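Local coordinates for hypothetical signal peptide protein (Sinorhizobium meliloti, PDB 3PJY) that is of unknown function, belongs to the DUF192 family and has been put forward as a putative transcription regulator, at residues B[75-86]-B[113-124]. Residues are numbered along the deposited sequence; the frame is centred on the assembly and turned at random.
Sequences IASDGTIRTIHE and VKRLGVSPGDRL
A single beta bridge links Thr80, just before strand 81-88, to Arg123 on strand 123-126, the two strands being the outermost of the chain's mixed sheet, so that the two edges of the sheet meet here, consistent with a barrel-like closure. Three backbone bonds carry the junction: Leu124 N to Gly79 O (2.8 Å), a nearly straight Ile81 N to Asp122 O, and Gly121 N to Ile81 O (2.7 Å). Gly79 ends a type I turn from Ala76 and lies so close to Leu124 O that a side chain would clash; Gly121 sits in the type II turn Ser119 to Asp122. Asp78 OD1 accepts from Thr80 N, making an Asx turn, and also from Thr80 OG1, both from the same face of the carboxylate.

Apolar contacts flank the bridge. Ile81 CD1 lies against Val118 CG1 (3.8 Å) and the Asp122 carbonyl. With CG1 anti to the carbonyl carbon (chi1 -59°), Ile84 extends CD1 to Pro120 CD (4.0 Å), while its CG2 meets Val113 CG2 tip to tip. The side chains of Ile75 and Leu124 cross at about a right angle, CD1 touching CD2.

At the far end, helix 112-116 closes with a Schellman motif at Gly117, and its exposed Lys114 bends at chi2 and chi4 to bring NZ into a salt bridge on the syn side of Glu86 OE2 (2.8 Å), with a weak second bond to OE1. An alanine in place of Glu86 would probably leave this ammonium without its carboxylate mate and free the lysine chain to turn. One water also ties the pair, donating to Glu86 OE2 and accepting from Lys114 N at 3.0 Å.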
loop_
_atom_site.group_PDB
_atom_site.type_symbol
_atom_site.label_atom_id
_atom_site.label_comp_id
_atom_site.label_asym_id
_atom_site.label_seq_id
_atom_site.Cartn_x
_atom_site.Cartn_y
_atom_site.Cartn_z
ATOM N N ILE B 75 -13.448 -12.845 -5.220
ATOM C CA ILE B 75 -12.801 -12.032 -6.216
ATOM C C ILE B 75 -12.636 -12.757 -7.538
ATOM O O ILE B 75 -12.153 -13.898 -7.576
ATOM C CB ILE B 75 -11.423 -11.517 -5.691
ATOM C CG1 ILE B 75 -11.640 -10.638 -4.420
ATOM C CG2 ILE B 75 -10.652 -10.744 -6.757
ATOM C CD1 ILE B 75 -10.322 -10.329 -3.682
ATOM N N ALA B 76 -12.992 -12.080 -8.614
ATOM C CA ALA B 76 -12.863 -12.661 -9.964
ATOM C C ALA B 76 -11.408 -12.680 -10.421
ATOM O O ALA B 76 -10.558 -12.024 -9.845
ATOM C CB ALA B 76 -13.730 -11.855 -10.932
ATOM N N SER B 77 -11.109 -13.407 -11.515
ATOM C CA SER B 77 -9.729 -13.447 -12.008
ATOM C C SER B 77 -9.131 -12.092 -12.402
ATOM O O SER B 77 -7.902 -11.922 -12.359
ATOM C CB SER B 77 -9.586 -14.414 -13.217
ATOM O OG SER B 77 -10.465 -14.022 -14.209
ATOM N N ASP B 78 -9.985 -11.149 -12.777
ATOM C CA ASP B 78 -9.528 -9.813 -13.151
ATOM C C ASP B 78 -9.403 -8.873 -11.937
ATOM O O ASP B 78 -9.102 -7.673 -12.085
ATOM C CB ASP B 78 -10.428 -9.205 -14.222
ATOM C CG ASP B 78 -11.823 -8.862 -13.729
ATOM O OD1 ASP B 78 -12.179 -9.056 -12.546
ATOM O OD2 ASP B 78 -12.625 -8.360 -14.559
ATOM N N GLY B 79 -9.637 -9.419 -10.756
ATOM C CA GLY B 79 -9.525 -8.641 -9.514
ATOM C C GLY B 79 -10.810 -7.981 -9.039
ATOM O O GLY B 79 -10.828 -7.403 -7.916
ATOM N N THR B 80 -11.910 -8.088 -9.792
ATOM C CA THR B 80 -13.178 -7.513 -9.344
ATOM C C THR B 80 -13.721 -8.236 -8.130
ATOM O O THR B 80 -13.820 -9.485 -8.106
ATOM C CB THR B 80 -14.243 -7.514 -10.460
ATOM O OG1 THR B 80 -13.742 -6.811 -11.592
ATOM C CG2 THR B 80 -15.472 -6.801 -10.012
ATOM N N ILE B 81 -14.064 -7.473 -7.103
ATOM C CA ILE B 81 -14.723 -8.021 -5.950
ATOM C C ILE B 81 -16.191 -8.243 -6.300
ATOM O O ILE B 81 -16.945 -7.288 -6.515
ATOM C CB ILE B 81 -14.572 -7.099 -4.738
ATOM C CG1 ILE B 81 -13.112 -6.905 -4.380
ATOM C CG2 ILE B 81 -15.360 -7.639 -3.573
ATOM C CD1 ILE B 81 -12.836 -5.602 -3.582
ATOM N N ARG B 82 -16.595 -9.509 -6.340
ATOM C CA ARG B 82 -17.950 -9.896 -6.751
ATOM C C ARG B 82 -18.912 -9.826 -5.598
ATOM O O ARG B 82 -20.002 -9.255 -5.756
ATOM C CB ARG B 82 -17.967 -11.309 -7.354
ATOM C CG ARG B 82 -17.073 -11.445 -8.559
ATOM C CD ARG B 82 -17.578 -10.681 -9.748
ATOM N NE ARG B 82 -18.966 -11.021 -10.026
ATOM C CZ ARG B 82 -19.782 -10.312 -10.808
ATOM N NH1 ARG B 82 -19.355 -9.212 -11.431
ATOM N NH2 ARG B 82 -21.034 -10.726 -10.984
ATOM N N THR B 83 -18.547 -10.425 -4.473
ATOM C CA THR B 83 -19.361 -10.387 -3.292
ATOM C C THR B 83 -18.467 -10.302 -2.053
ATOM O O THR B 83 -17.280 -10.666 -2.091
ATOM C CB THR B 83 -20.285 -11.603 -3.158
ATOM O OG1 THR B 83 -19.521 -12.770 -3.069
ATOM C CG2 THR B 83 -21.196 -11.752 -4.380
ATOM N N ILE B 84 -19.092 -9.850 -0.975
ATOM C CA ILE B 84 -18.405 -9.639 0.287
ATOM C C ILE B 84 -19.255 -10.206 1.387
ATOM O O ILE B 84 -20.470 -9.898 1.455
ATOM C CB ILE B 84 -18.135 -8.160 0.570
ATOM C CG1 ILE B 84 -17.280 -7.552 -0.535
ATOM C CG2 ILE B 84 -17.458 -8.010 1.928
ATOM C CD1 ILE B 84 -16.953 -6.037 -0.360
ATOM N N HIS B 85 -18.636 -11.027 2.236
ATOM C CA HIS B 85 -19.286 -11.501 3.452
ATOM C C HIS B 85 -18.558 -10.920 4.632
ATOM O O HIS B 85 -17.484 -11.405 5.006
ATOM C CB HIS B 85 -19.280 -13.027 3.530
ATOM C CG HIS B 85 -20.063 -13.571 4.677
ATOM N ND1 HIS B 85 -21.343 -14.075 4.511
ATOM C CD2 HIS B 85 -19.807 -13.627 6.003
ATOM C CE1 HIS B 85 -21.816 -14.450 5.690
ATOM N NE2 HIS B 85 -20.924 -14.165 6.616
ATOM N N GLU B 86 -19.157 -9.906 5.255
ATOM C CA GLU B 86 -18.551 -9.270 6.407
ATOM C C GLU B 86 -18.869 -10.074 7.681
ATOM O O GLU B 86 -19.883 -10.732 7.763
ATOM C CB GLU B 86 -19.068 -7.832 6.549
ATOM C CG GLU B 86 -18.503 -6.938 5.470
ATOM C CD GLU B 86 -19.193 -5.610 5.382
ATOM O OE1 GLU B 86 -20.249 -5.515 4.743
ATOM O OE2 GLU B 86 -18.666 -4.664 5.956
ATOM N N VAL B 113 -13.449 -4.106 5.701
ATOM C CA VAL B 113 -14.214 -3.605 4.536
ATOM C C VAL B 113 -14.800 -2.263 4.826
ATOM O O VAL B 113 -14.644 -1.308 4.044
ATOM C CB VAL B 113 -15.240 -4.635 4.046
ATOM C CG1 VAL B 113 -16.273 -4.026 3.043
ATOM C CG2 VAL B 113 -14.481 -5.843 3.427
ATOM N N LYS B 114 -15.405 -2.153 5.993
ATOM C CA LYS B 114 -15.921 -0.830 6.418
ATOM C C LYS B 114 -14.853 0.222 6.623
ATOM O O LYS B 114 -15.004 1.380 6.180
ATOM C CB LYS B 114 -16.763 -0.988 7.656
ATOM C CG LYS B 114 -18.099 -1.607 7.352
ATOM C CD LYS B 114 -19.082 -0.678 6.565
ATOM C CE LYS B 114 -20.238 -1.487 5.880
ATOM N NZ LYS B 114 -19.804 -2.380 4.706
ATOM N N ARG B 115 -13.788 -0.144 7.315
ATOM C CA ARG B 115 -12.700 0.782 7.573
ATOM C C ARG B 115 -12.141 1.368 6.294
ATOM O O ARG B 115 -11.817 2.576 6.269
ATOM C CB ARG B 115 -11.559 0.120 8.359
ATOM C CG ARG B 115 -10.293 1.012 8.549
ATOM C CD ARG B 115 -9.330 0.300 9.518
ATOM N NE ARG B 115 -8.637 -0.895 8.973
ATOM C CZ ARG B 115 -7.510 -0.864 8.271
ATOM N NH1 ARG B 115 -6.930 0.282 7.916
ATOM N NH2 ARG B 115 -6.921 -2.006 7.948
ATOM N N LEU B 116 -12.110 0.576 5.223
ATOM C CA LEU B 116 -11.468 0.975 3.953
ATOM C C LEU B 116 -12.457 1.532 2.921
ATOM O O LEU B 116 -12.024 1.978 1.861
ATOM C CB LEU B 116 -10.651 -0.178 3.398
ATOM C CG LEU B 116 -9.502 -0.704 4.276
ATOM C CD1 LEU B 116 -8.772 -1.843 3.502
ATOM C CD2 LEU B 116 -8.556 0.429 4.674
ATOM N N GLY B 117 -13.744 1.501 3.239
ATOM C CA GLY B 117 -14.785 1.995 2.325
ATOM C C GLY B 117 -14.869 1.194 1.037
ATOM O O GLY B 117 -15.025 1.754 -0.058
ATOM N N VAL B 118 -14.719 -0.116 1.176
ATOM C CA VAL B 118 -14.774 -1.054 0.059
ATOM C C VAL B 118 -16.168 -1.596 -0.160
ATOM O O VAL B 118 -16.922 -1.778 0.779
ATOM C CB VAL B 118 -13.745 -2.177 0.327
ATOM C CG1 VAL B 118 -13.875 -3.333 -0.720
ATOM C CG2 VAL B 118 -12.369 -1.602 0.279
ATOM N N SER B 119 -16.534 -1.789 -1.438
ATOM C CA SER B 119 -17.843 -2.274 -1.851
ATOM C C SER B 119 -17.669 -3.318 -2.940
ATOM O O SER B 119 -16.693 -3.322 -3.632
ATOM C CB SER B 119 -18.687 -1.148 -2.492
ATOM O OG SER B 119 -18.693 0.064 -1.745
ATOM N N PRO B 120 -18.663 -4.182 -3.155
ATOM C CA PRO B 120 -18.653 -4.994 -4.351
ATOM C C PRO B 120 -18.490 -4.148 -5.588
ATOM O O PRO B 120 -19.074 -3.042 -5.682
ATOM C CB PRO B 120 -20.021 -5.688 -4.303
ATOM C CG PRO B 120 -20.375 -5.670 -2.888
ATOM C CD PRO B 120 -19.914 -4.328 -2.388
ATOM N N GLY B 121 -17.700 -4.646 -6.531
ATOM C CA GLY B 121 -17.374 -3.945 -7.730
ATOM C C GLY B 121 -16.052 -3.215 -7.660
ATOM O O GLY B 121 -15.490 -2.847 -8.710
ATOM N N ASP B 122 -15.536 -3.021 -6.444
ATOM C CA ASP B 122 -14.175 -2.530 -6.289
ATOM C C ASP B 122 -13.165 -3.616 -6.716
ATOM O O ASP B 122 -13.568 -4.707 -7.115
ATOM C CB ASP B 122 -13.958 -2.067 -4.850
ATOM C CG ASP B 122 -14.812 -0.828 -4.483
ATOM O OD1 ASP B 122 -15.329 -0.129 -5.401
ATOM O OD2 ASP B 122 -14.891 -0.518 -3.248
ATOM N N ARG B 123 -11.871 -3.307 -6.727
ATOM C CA ARG B 123 -10.882 -4.230 -7.264
ATOM C C ARG B 123 -9.659 -4.437 -6.395
ATOM O O ARG B 123 -9.257 -3.550 -5.666
ATOM C CB ARG B 123 -10.480 -3.868 -8.669
ATOM C CG ARG B 123 -9.727 -2.654 -8.889
ATOM C CD ARG B 123 -9.780 -2.379 -10.439
ATOM N NE ARG B 123 -8.901 -1.281 -10.858
ATOM C CZ ARG B 123 -9.240 0.010 -10.922
ATOM N NH1 ARG B 123 -10.461 0.438 -10.583
ATOM N NH2 ARG B 123 -8.326 0.892 -11.321
ATOM N N LEU B 124 -9.159 -5.668 -6.439
ATOM C CA LEU B 124 -7.865 -6.011 -5.893
ATOM C C LEU B 124 -6.848 -6.072 -7.020
ATOM O O LEU B 124 -7.109 -6.610 -8.116
ATOM C CB LEU B 124 -7.941 -7.363 -5.165
ATOM C CG LEU B 124 -6.652 -7.763 -4.405
ATOM C CD1 LEU B 124 -6.484 -6.885 -3.190
ATOM C CD2 LEU B 124 -6.806 -9.252 -3.969
HETATM O O HOH W 1 -7.580 -5.635 -10.643
HETATM O O HOH W 2 -16.304 -4.573 7.435
#